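Local coordinates for protein deacylase (Burkholderia multivorans, PDB 5THW) that probably hydrolyses N-carbamoyl amino acids as a zinc-dependent amidase of the peptidase M20 family, here holding N-(aminocarbonyl)-beta-alanine at its metal site, at residues P156-V159 with A160-V163; H211-G215 with P216-A220. All coordinates share one frame; numbering follows the deposited sequence.

Contact 1: P156-V159 with A160-V163; sequences PAMV and ASGV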
ATOM      1  N   PRO A 156      14.587  10.600 -10.102  1.00 41.02           N
ATOM      2  CA  PRO A 156      15.480   9.448  -9.978  1.00 41.56           C
ATOM      3  C   PRO A 156      16.768   9.742  -9.204  1.00 41.63           C
ATOM      4  O   PRO A 156      16.937  10.820  -8.632  1.00 52.33           O
ATOM      5  CB  PRO A 156      15.782   9.110 -11.433  1.00 47.25           C
ATOM      6  CG  PRO A 156      15.854  10.443 -12.077  1.00 48.93           C
ATOM      7  CD  PRO A 156      14.760  11.259 -11.412  1.00 49.51           C
ATOM      8  N   ALA A 157      17.660   8.756  -9.176  1.00 31.59           N
ATOM      9  CA  ALA A 157      18.951   8.896  -8.520  1.00 40.34           C
ATOM     10  C   ALA A 157      19.862   9.877  -9.264  1.00 39.49           C
ATOM     11  O   ALA A 157      19.627  10.232 -10.421  1.00 34.95           O
ATOM     12  CB  ALA A 157      19.638   7.535  -8.420  1.00 45.45           C
ATOM     13  N   MET A 158      20.879  10.365  -8.550  1.00 39.68           N
ATOM     14  CA  MET A 158      21.969  11.156  -9.128  1.00 44.52           C
ATOM     15  C   MET A 158      21.478  12.398  -9.860  1.00 52.59           C
ATOM     16  O   MET A 158      22.125  12.854 -10.806  1.00 53.34           O
ATOM     17  CB  MET A 158      22.809  10.309 -10.090  1.00 47.63           C
ATOM     18  CG  MET A 158      23.487   9.115  -9.448  1.00 49.87           C
ATOM     19  SD  MET A 158      23.437   7.656 -10.511  1.00 49.49           S
ATOM     20  CE  MET A 158      24.314   8.221 -11.966  1.00 41.92           C
ATOM     21  N   VAL A 159      20.343  12.958  -9.440  1.00 48.10           N
ATOM     22  CA  VAL A 159      19.758  14.069 -10.186  1.00 44.38           C
ATOM     23  C   VAL A 159      20.615  15.330 -10.049  1.00 43.36           C
ATOM     24  O   VAL A 159      20.746  16.111 -11.001  1.00 37.27           O
ATOM     25  CB  VAL A 159      18.295  14.291  -9.754  1.00 53.44           C
ATOM     26  CG1 VAL A 159      18.207  14.617  -8.264  1.00 58.18           C
ATOM     27  CG2 VAL A 159      17.647  15.395 -10.598  1.00 50.60           C
ATOM     28  N   ALA A 160      21.235  15.541  -8.882  1.00 40.05           N
ATOM     29  CA  ALA A 160      21.965  16.789  -8.670  1.00 40.30           C
ATOM     30  C   ALA A 160      23.277  16.800  -9.449  1.00 46.98           C
ATOM     31  O   ALA A 160      23.621  17.810 -10.075  1.00 45.02           O
ATOM     32  CB  ALA A 160      22.218  17.015  -7.180  1.00 33.50           C
ATOM     33  N   SER A 161      24.021  15.689  -9.434  1.00 39.62           N
ATOM     34  CA  SER A 161      25.188  15.605 -10.304  1.00 41.86           C
ATOM     35  C   SER A 161      24.774  15.577 -11.769  1.00 47.83           C
ATOM     36  O   SER A 161      25.532  16.024 -12.639  1.00 46.58           O
ATOM     37  CB  SER A 161      26.031  14.377  -9.954  1.00 45.14           C
ATOM     38  OG  SER A 161      25.262  13.187 -10.014  1.00 51.06           O
ATOM     39  N   GLY A 162      23.566  15.085 -12.054  1.00 53.31           N
ATOM     40  CA  GLY A 162      23.066  15.105 -13.421  1.00 52.27           C
ATOM     41  C   GLY A 162      22.851  16.507 -13.949  1.00 43.78           C
ATOM     42  O   GLY A 162      23.181  16.804 -15.099  1.00 45.03           O
ATOM     43  N   VAL A 163      22.258  17.377 -13.130  1.00 42.88           N
ATOM     44  CA  VAL A 163      22.132  18.778 -13.513  1.00 55.59           C
ATOM     45  C   VAL A 163      23.511  19.410 -13.666  1.00 59.59           C
ATOM     46  O   VAL A 163      23.750  20.200 -14.589  1.00 64.96           O
ATOM     47  CB  VAL A 163      21.262  19.538 -12.494  1.00 50.59           C
ATOM     48  CG1 VAL A 163      21.217  21.016 -12.843  1.00 43.05           C
ATOM     49  CG2 VAL A 163      19.855  18.947 -12.454  1.00 43.92           C
TER

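Contact 2: H211-G215 with P216-A220; sequences HIEQG and PILEA. With ZN (zinc ion), chain E; URP (N-(aminocarbonyl)-beta-alanine), chain G.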
ATOM      1  N   HIS A 211      34.153   4.646  -2.805  1.00 36.44           N
ATOM      2  CA  HIS A 211      32.871   4.038  -2.450  1.00 36.28           C
ATOM      3  C   HIS A 211      33.072   2.580  -2.052  1.00 35.35           C
ATOM      4  O   HIS A 211      34.034   1.938  -2.482  1.00 43.56           O
ATOM      5  CB  HIS A 211      31.879   4.130  -3.620  1.00 35.84           C
ATOM      6  CG  HIS A 211      30.442   4.180  -3.197  1.00 40.69           C
ATOM      7  ND1 HIS A 211      29.744   3.064  -2.783  1.00 42.44           N
ATOM      8  CD2 HIS A 211      29.577   5.216  -3.110  1.00 41.23           C
ATOM      9  CE1 HIS A 211      28.509   3.411  -2.469  1.00 38.59           C
ATOM     10  NE2 HIS A 211      28.383   4.713  -2.654  1.00 39.28           N
ATOM     11  N   ILE A 212      32.163   2.067  -1.212  1.00 35.47           N
ATOM     12  CA  ILE A 212      32.116   0.624  -0.966  1.00 40.88           C
ATOM     13  C   ILE A 212      31.490  -0.080  -2.168  1.00 38.63           C
ATOM     14  O   ILE A 212      30.643   0.481  -2.879  1.00 40.77           O
ATOM     15  CB  ILE A 212      31.345   0.273   0.319  1.00 38.90           C
ATOM     16  CG1 ILE A 212      29.921   0.823   0.250  1.00 38.80           C
ATOM     17  CG2 ILE A 212      32.091   0.772   1.554  1.00 29.12           C
ATOM     18  CD1 ILE A 212      28.924   0.033   1.062  1.00 34.58           C
ATOM     19  N   GLU A 213      31.900  -1.334  -2.389  1.00 38.73           N
ATOM     20  CA  GLU A 213      31.493  -2.062  -3.590  1.00 35.54           C
ATOM     21  C   GLU A 213      29.981  -2.239  -3.663  1.00 36.66           C
ATOM     22  O   GLU A 213      29.395  -2.218  -4.753  1.00 40.10           O
ATOM     23  CB  GLU A 213      32.173  -3.433  -3.634  1.00 36.81           C
ATOM     24  CG  GLU A 213      31.829  -4.235  -4.884  1.00 45.14           C
ATOM     25  CD  GLU A 213      32.211  -5.704  -4.775  1.00 54.04           C
ATOM     26  OE1 GLU A 213      33.189  -6.019  -4.058  1.00 52.63           O
ATOM     27  OE2 GLU A 213      31.539  -6.541  -5.419  1.00 52.13           O
ATOM     28  N   GLN A 214      29.336  -2.427  -2.514  1.00 30.37           N
ATOM     29  CA  GLN A 214      27.924  -2.793  -2.423  1.00 36.12           C
ATOM     30  C   GLN A 214      27.645  -4.157  -3.051  1.00 38.01           C
ATOM     31  O   GLN A 214      26.487  -4.496  -3.319  1.00 37.20           O
ATOM     32  CB  GLN A 214      27.027  -1.705  -3.037  1.00 37.95           C
ATOM     33  CG  GLN A 214      27.414  -0.299  -2.570  1.00 29.46           C
ATOM     34  CD  GLN A 214      26.548   0.797  -3.167  1.00 35.62           C
ATOM     35  OE1 GLN A 214      26.738   1.189  -4.317  1.00 33.97           O
ATOM     36  NE2 GLN A 214      25.616   1.325  -2.372  1.00 25.71           N
ATOM     37  N   GLY A 215      28.703  -4.946  -3.262  1.00 44.25           N
ATOM     38  CA  GLY A 215      28.615  -6.291  -3.776  1.00 37.97           C
ATOM     39  C   GLY A 215      29.669  -7.176  -3.135  1.00 48.97           C
ATOM     40  O   GLY A 215      30.515  -6.709  -2.364  1.00 48.72           O
ATOM     41  N   PRO A 216      29.650  -8.474  -3.449  1.00 49.96           N
ATOM     42  CA  PRO A 216      30.505  -9.451  -2.751  1.00 52.83           C
ATOM     43  C   PRO A 216      31.849  -9.790  -3.395  1.00 54.55           C
ATOM     44  O   PRO A 216      32.573 -10.620  -2.831  1.00 52.13           O
ATOM     45  CB  PRO A 216      29.605 -10.692  -2.748  1.00 46.58           C
ATOM     46  CG  PRO A 216      28.900 -10.611  -4.061  1.00 45.46           C
ATOM     47  CD  PRO A 216      28.672  -9.134  -4.334  1.00 41.87           C
ATOM     48  N   ILE A 217      32.195  -9.193  -4.538  1.00 53.43           N
ATOM     49  CA  ILE A 217      33.322  -9.679  -5.335  1.00 45.05           C
ATOM     50  C   ILE A 217      34.651  -9.481  -4.608  1.00 52.12           C
ATOM     51  O   ILE A 217      35.442 -10.426  -4.472  1.00 56.08           O
ATOM     52  CB  ILE A 217      33.324  -9.001  -6.716  1.00 41.78           C
ATOM     53  CG1 ILE A 217      32.023  -9.312  -7.453  1.00 37.53           C
ATOM     54  CG2 ILE A 217      34.527  -9.449  -7.529  1.00 45.68           C
ATOM     55  CD1 ILE A 217      31.997  -8.791  -8.863  1.00 44.48           C
ATOM     56  N   LEU A 218      34.931  -8.253  -4.146  1.00 44.25           N
ATOM     57  CA  LEU A 218      36.242  -7.962  -3.558  1.00 48.86           C
ATOM     58  C   LEU A 218      36.481  -8.765  -2.286  1.00 48.61           C
ATOM     59  O   LEU A 218      37.610  -9.201  -2.025  1.00 50.33           O
ATOM     60  CB  LEU A 218      36.396  -6.467  -3.279  1.00 45.54           C
ATOM     61  CG  LEU A 218      36.468  -5.538  -4.492  1.00 51.92           C
ATOM     62  CD1 LEU A 218      36.497  -4.076  -4.047  1.00 47.37           C
ATOM     63  CD2 LEU A 218      37.681  -5.858  -5.361  1.00 39.58           C
ATOM     64  N   GLU A 219      35.436  -8.959  -1.473  1.00 44.09           N
ATOM     65  CA  GLU A 219      35.574  -9.795  -0.284  1.00 46.51           C
ATOM     66  C   GLU A 219      35.799 -11.253  -0.669  1.00 59.97           C
ATOM     67  O   GLU A 219      36.665 -11.928  -0.097  1.00 66.64           O
ATOM     68  CB  GLU A 219      34.342  -9.651   0.610  1.00 46.45           C
ATOM     69  CG  GLU A 219      34.429 -10.381   1.957  1.00 50.85           C
ATOM     70  CD  GLU A 219      33.076 -10.468   2.667  1.00 53.49           C
ATOM     71  OE1 GLU A 219      32.043 -10.570   1.976  1.00 53.22           O
ATOM     72  OE2 GLU A 219      33.043 -10.406   3.918  1.00 54.44           O
ATOM     73  N   ALA A 220      35.039 -11.749  -1.649  1.00 55.98           N
ATOM     74  CA  ALA A 220      35.177 -13.142  -2.065  1.00 51.27           C
ATOM     75  C   ALA A 220      36.587 -13.431  -2.564  1.00 52.08           C
ATOM     76  O   ALA A 220      37.140 -14.504  -2.298  1.00 54.95           O
ATOM     77  CB  ALA A 220      34.150 -13.467  -3.148  1.00 49.24           C
TER
HETATM   78 ZN    ZN E 501      26.224   5.543  -3.001  0.68 56.36          ZN
HETATM   79  O2  URP G 503      23.659   2.990  -3.872  1.00 47.16           O
HETATM   80  C2  URP G 503      23.874   4.094  -4.335  1.00 43.79           C
HETATM   81  N3  URP G 503      24.378   5.064  -3.584  1.00 52.74           N
HETATM   82  N1  URP G 503      23.590   4.375  -5.599  1.00 47.69           N
HETATM   83  C6  URP G 503      22.296   4.926  -5.965  1.00 48.67           C
HETATM   84  C5  URP G 503      21.990   4.744  -7.445  1.00 42.26           C
HETATM   85  C4  URP G 503      21.756   3.273  -7.676  1.00 53.81           C
HETATM   86  O42 URP G 503      22.621   2.620  -8.301  1.00 61.69           O
HETATM   87  O41 URP G 503      20.705   2.763  -7.228  1.00 49.55           O
HETATM   88  O   HOH W   1      33.400  -7.241  -1.226  1.00 37.58           O
HETATM   89  O   HOH W   2      26.825   6.635  -4.941  1.00 28.78           O

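Contact 1: P156-V159 with A160-V163
The side chain of S161 packs against the N-cap residue M158, its OG 3.3 Å from M158 O and 3.8 Å from M158 CB. The hydrogen-bonding partner of OG lies outside this turn: it pairs with OD1 of D380, on helix 380-384. The carbonyl of M158 opens the helical bonding pattern by accepting G162 N at 2.9 Å. That bond is noticeably bent, at 138° about the hydrogen, whereas the next one, from V163 N to V159 O, has the same length and is straighter at 158°. The CG2 methyl of V163, set beside the backbone N (CG1 anti to it, chi1 176°), lies 3.3 Å from V159 O, a van der Waals contact beside the acceptor. The end of the M158 thioether chain leads away from 160-163 and packs on Y346 and on D380, C382 and Y383 of helix 380-384. Nearest side-chain atoms of M158 and E149 are about 4 Å apart, and the bound N-(aminocarbonyl)-beta-alanine is equally near, about 4 Å between nearest atoms. One residue earlier, A157 touches that ligand directly and packs on W236. The chemistry is thus that of a buried helix start whose first two carbonyls are taken up by backbone N-H groups and whose S161 hydroxyl is bonded to D380, so that the polar atoms carrying the contact are satisfied just after A157 of the ligand pocket.

Contact 2: H211-G215 with P216-A220
E213 reaches across the turn with its carboxylate and takes two consecutive backbone N-H groups at the start of helix 217-220. OE1 accepts L218 N at 2.8 Å in a nearly straight bond (168°), met on the syn side and somewhat out of the carboxylate plane; OE2 receives I217 N at 2.9 Å on its syn lone pair. An extended chain, with CG anti to the backbone N (chi1 -178°), carries the group this far. The aliphatic stems close in as well: L218 CB and CG pack against OE1, and I217 CB lies 3.3 Å from OE2. A water adds a third link, donating to E213 OE1 and accepting from E219 N, and the helix start would be expected to stabilise negative charge on E213. On the strand side of E213, H211 NE2 binds zinc at 2.3 Å, while ND1 donates to I212 O at 2.7 Å, in the ring plane and on a carbonyl lone pair, which fixes the imidazole's rotation. H104 and D115 complete the protein ligands of this zinc, with N3 of the bound N-(aminocarbonyl)-beta-alanine and a water also bound to it. Q214 NE2 gives a hydrogen bond to O2 of that ligand at 3.0 Å and another to S402. Farther out, strand 206-212 runs parallel to strand 390-395, where M392 and F394 pack on H211, while I373 of strand 370-375 touches both E213 and I217.

In the fold
From the N terminus, strand 141-145 leads into the loop that carries E149 and E150, and contact 1 closes that loop where it turns into helix 159-164. The chain then passes through helices 170-175 and 184-190 before strand 206-212 brings it back to the metal site, and contact 2 forms the turn from that strand into helix 217-220. The two are in series, neither nested nor crossed, with centres about 24 Å apart and nearest atoms about 9 Å apart. They do not touch, but both border the bound ligand: A157 in contact 1, H211 and Q214 in contact 2. Each thus joins a helix start to the ligand-binding region.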